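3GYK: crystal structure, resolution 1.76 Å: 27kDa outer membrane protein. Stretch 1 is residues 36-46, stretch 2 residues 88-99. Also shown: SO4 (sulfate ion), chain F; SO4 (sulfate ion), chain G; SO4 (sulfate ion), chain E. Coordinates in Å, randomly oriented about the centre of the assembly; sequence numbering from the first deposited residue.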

# COMPACT_ATOMS: atom_id res chain seq x y z
N TYR A 36 -13.04 3.49 -0.79
CA TYR A 36 -12.70 2.71 -1.97
C TYR A 36 -11.42 1.89 -1.81
O TYR A 36 -11.29 0.87 -2.46
CB TYR A 36 -12.65 3.58 -3.24
CG TYR A 36 -13.96 3.75 -3.96
CD1 TYR A 36 -14.58 4.99 -4.05
CD2 TYR A 36 -14.56 2.67 -4.63
CE1 TYR A 36 -15.77 5.14 -4.74
CE2 TYR A 36 -15.73 2.82 -5.33
CZ TYR A 36 -16.33 4.06 -5.40
OH TYR A 36 -17.51 4.20 -6.10
N CYS A 37 -10.46 2.36 -1.00
CA CYS A 37 -9.30 1.51 -0.64
C CYS A 37 -9.73 0.27 0.11
O CYS A 37 -9.22 -0.84 -0.14
CB CYS A 37 -8.29 2.31 0.19
SG CYS A 37 -7.50 3.61 -0.79
N ARG A 38 -10.64 0.43 1.05
CA ARG A 38 -11.11 -0.72 1.81
C ARG A 38 -11.81 -1.73 0.88
O ARG A 38 -11.65 -2.96 1.04
CB ARG A 38 -12.01 -0.27 2.97
CG ARG A 38 -11.27 0.50 4.04
CD ARG A 38 -12.16 0.80 5.26
NE ARG A 38 -11.34 1.41 6.30
CZ ARG A 38 -11.74 1.58 7.56
NH1 ARG A 38 -12.94 1.17 7.94
NH2 ARG A 38 -10.91 2.15 8.44
N ARG A 39 -12.56 -1.21 -0.10
CA ARG A 39 -13.20 -2.02 -1.12
C ARG A 39 -12.18 -2.71 -2.06
O ARG A 39 -12.39 -3.85 -2.49
CB ARG A 39 -14.16 -1.14 -1.94
CG ARG A 39 -15.09 -1.93 -2.81
CD ARG A 39 -16.17 -1.05 -3.45
NE ARG A 39 -16.67 -1.69 -4.66
CZ ARG A 39 -17.52 -1.12 -5.51
NH1 ARG A 39 -17.99 0.10 -5.26
NH2 ARG A 39 -17.91 -1.78 -6.60
N ALA A 40 -11.09 -2.00 -2.38
CA ALA A 40 -10.06 -2.52 -3.28
C ALA A 40 -9.27 -3.67 -2.62
O ALA A 40 -8.69 -4.48 -3.32
CB ALA A 40 -9.08 -1.40 -3.72
N MSE A 41 -9.26 -3.74 -1.29
CA MSE A 41 -8.44 -4.78 -0.61
C MSE A 41 -8.74 -6.19 -1.12
O MSE A 41 -7.81 -6.92 -1.48
CB MSE A 41 -8.62 -4.72 0.92
CG MSE A 41 -7.90 -5.85 1.61
SE MSE A 41 -8.34 -5.91 3.48
CE MSE A 41 -9.91 -7.02 3.38
N ALA A 42 -10.02 -6.56 -1.17
CA ALA A 42 -10.37 -7.89 -1.65
C ALA A 42 -10.02 -8.13 -3.13
O ALA A 42 -9.73 -9.28 -3.51
CB ALA A 42 -11.84 -8.22 -1.37
N GLU A 43 -10.07 -7.06 -3.94
CA GLU A 43 -9.73 -7.12 -5.37
C GLU A 43 -8.24 -7.37 -5.56
O GLU A 43 -7.85 -8.25 -6.36
CB GLU A 43 -10.13 -5.82 -6.08
CG GLU A 43 -11.60 -5.44 -5.83
CD GLU A 43 -12.58 -6.57 -6.14
OE1 GLU A 43 -12.44 -7.26 -7.18
OE2 GLU A 43 -13.52 -6.78 -5.34
N VAL A 44 -7.43 -6.64 -4.81
CA VAL A 44 -5.96 -6.79 -4.85
C VAL A 44 -5.55 -8.16 -4.28
O VAL A 44 -4.76 -8.89 -4.91
CB VAL A 44 -5.24 -5.64 -4.14
CG1 VAL A 44 -3.71 -5.84 -4.17
CG2 VAL A 44 -5.58 -4.29 -4.77
N GLN A 45 -6.13 -8.55 -3.13
CA GLN A 45 -5.86 -9.91 -2.60
C GLN A 45 -6.24 -10.98 -3.61
O GLN A 45 -5.53 -11.98 -3.78
CB GLN A 45 -6.63 -10.18 -1.30
CG GLN A 45 -6.14 -9.42 -0.08
CD GLN A 45 -6.94 -9.77 1.19
OE1 GLN A 45 -8.11 -10.12 1.11
NE2 GLN A 45 -6.31 -9.65 2.35
N GLY A 46 -7.38 -10.79 -4.27
CA GLY A 46 -7.84 -11.72 -5.29
C GLY A 46 -6.86 -11.83 -6.45
O GLY A 46 -6.52 -12.93 -6.88
N HIS A 88 -1.34 -4.53 7.63
CA HIS A 88 -2.00 -3.87 6.51
C HIS A 88 -3.37 -4.48 6.23
O HIS A 88 -4.36 -3.74 6.12
CB HIS A 88 -1.14 -3.92 5.24
CG HIS A 88 -1.87 -3.45 4.03
ND1 HIS A 88 -1.96 -2.12 3.69
CD2 HIS A 88 -2.59 -4.13 3.10
CE1 HIS A 88 -2.69 -1.99 2.60
NE2 HIS A 88 -3.09 -3.19 2.22
N TRP A 89 -3.44 -5.81 6.09
CA TRP A 89 -4.71 -6.47 5.80
C TRP A 89 -5.70 -6.24 6.95
O TRP A 89 -6.90 -6.06 6.70
CB TRP A 89 -4.55 -7.99 5.56
CG TRP A 89 -3.70 -8.38 4.33
CD1 TRP A 89 -2.69 -9.32 4.30
CD2 TRP A 89 -3.78 -7.84 3.00
NE1 TRP A 89 -2.15 -9.39 3.03
CE2 TRP A 89 -2.80 -8.50 2.22
CE3 TRP A 89 -4.61 -6.88 2.38
CZ2 TRP A 89 -2.61 -8.22 0.85
CZ3 TRP A 89 -4.41 -6.60 1.01
CH2 TRP A 89 -3.42 -7.27 0.26
N ALA A 90 -5.20 -6.24 8.18
CA ALA A 90 -6.09 -6.13 9.36
C ALA A 90 -6.68 -4.72 9.48
O ALA A 90 -7.87 -4.55 9.82
CB ALA A 90 -5.37 -6.55 10.63
N LEU A 91 -5.83 -3.72 9.23
CA LEU A 91 -6.26 -2.32 9.19
C LEU A 91 -7.25 -2.08 8.07
O LEU A 91 -8.30 -1.52 8.28
CB LEU A 91 -5.07 -1.38 9.01
CG LEU A 91 -4.12 -1.24 10.20
CD1 LEU A 91 -2.84 -0.53 9.81
CD2 LEU A 91 -4.83 -0.51 11.34
N MSE A 92 -6.88 -2.50 6.87
CA MSE A 92 -7.72 -2.27 5.71
C MSE A 92 -9.06 -3.02 5.79
O MSE A 92 -10.06 -2.58 5.20
CB MSE A 92 -6.90 -2.55 4.43
CG MSE A 92 -7.41 -1.94 3.19
SE MSE A 92 -7.59 0.01 3.27
CE MSE A 92 -5.81 0.61 2.80
N GLY A 93 -9.11 -4.10 6.59
CA GLY A 93 -10.33 -4.87 6.78
C GLY A 93 -11.10 -4.56 8.05
O GLY A 93 -12.09 -5.24 8.39
N MSE A 94 -10.67 -3.53 8.78
CA MSE A 94 -11.28 -3.21 10.07
C MSE A 94 -12.67 -2.58 9.95
O MSE A 94 -13.03 -2.03 8.90
CB MSE A 94 -10.37 -2.30 10.88
CG MSE A 94 -10.49 -0.83 10.52
SE MSE A 94 -9.06 0.16 11.33
CE MSE A 94 -9.75 0.23 13.17
N SER A 95 -13.43 -2.63 11.03
CA SER A 95 -14.71 -1.96 11.09
C SER A 95 -14.49 -0.63 11.82
O SER A 95 -13.82 -0.59 12.85
CB SER A 95 -15.73 -2.84 11.79
OG SER A 95 -16.99 -2.22 11.84
N GLY A 96 -14.98 0.47 11.27
CA GLY A 96 -14.78 1.75 11.95
C GLY A 96 -13.48 2.44 11.59
O GLY A 96 -12.69 1.95 10.78
N LYS A 97 -13.26 3.59 12.23
CA LYS A 97 -12.23 4.52 11.80
C LYS A 97 -10.82 4.09 12.19
O LYS A 97 -10.59 3.64 13.32
CB LYS A 97 -12.48 5.91 12.37
CG LYS A 97 -11.55 6.98 11.79
CD LYS A 97 -12.02 8.39 12.15
CE LYS A 97 -11.05 9.45 11.64
NZ LYS A 97 -11.49 10.77 12.18
N ALA A 98 -9.90 4.27 11.26
CA ALA A 98 -8.49 4.14 11.56
C ALA A 98 -8.02 5.43 12.24
O ALA A 98 -7.65 6.41 11.58
CB ALA A 98 -7.68 3.83 10.32
N ASN A 99 -8.07 5.42 13.56
CA ASN A 99 -7.56 6.51 14.37
C ASN A 99 -6.64 5.89 15.44
O ASN A 99 -6.42 4.67 15.44
CB ASN A 99 -8.72 7.28 15.01
CG ASN A 99 -9.67 6.39 15.84
OD1 ASN A 99 -9.35 5.24 16.18
ND2 ASN A 99 -10.83 6.93 16.16
S SO4 F . -17.78 2.62 -1.96
O1 SO4 F . -18.41 3.25 -3.12
O2 SO4 F . -18.25 3.27 -0.74
O3 SO4 F . -18.12 1.20 -1.96
O4 SO4 F . -16.33 2.79 -2.02
S SO4 G . -12.55 -4.86 13.45
O1 SO4 G . -13.77 -5.30 12.77
O2 SO4 G . -12.59 -3.43 13.73
O3 SO4 G . -12.39 -5.59 14.71
O4 SO4 G . -11.41 -5.23 12.62
S SO4 E . -11.83 10.49 15.71
O1 SO4 E . -13.04 9.74 16.05
O2 SO4 E . -11.23 11.02 16.93
O3 SO4 E . -10.89 9.60 15.05
O4 SO4 E . -12.19 11.58 14.82
O HOH W 1 -11.72 -4.16 3.52

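Helix 36-46 packs against the last turn of helix 88-92 and the loop that follows it; the two helix directions differ by 135° and their axes approach to 10.1 Å, with Arg38 CA and Met92 CA 5.4 Å apart. The contact buries 529 Å² in all. Polar bonding centres on Arg38, whose extended side chain (m, t, t) reaches past the helix end into the loop. Its NH1 and NH2 both donate to Gly96 O, at 3.0 and 2.9 Å, so one carbonyl, lying near the guanidinium plane, receives a forked pair of hydrogen bonds. Met94 CG lies over one guanidinium face, 3.7 Å from Arg38 NH2. Water 1 bridges the backbones, 2.8 Å from both Arg38 O and Met92 O. Apolar packing relies on selenomethionines, whose large, polarisable selenium fills space between the helices: Met92 SE lies 3.9 Å from Cys37 CB, and Met41 SE lies 3.8 Å from Met92 CB. Met41 CG also meets Trp89 CE3 at 3.5 Å. Aromatic contacts complete the interface. Gln45 lies over one face of the Trp89 ring, its CG 3.6 Å from the centroid of the six-membered ring in a CH-pi contact and its NE2 3.2 Å from Trp89 CD2, whereas Met41 SE approaches the same ring obliquely.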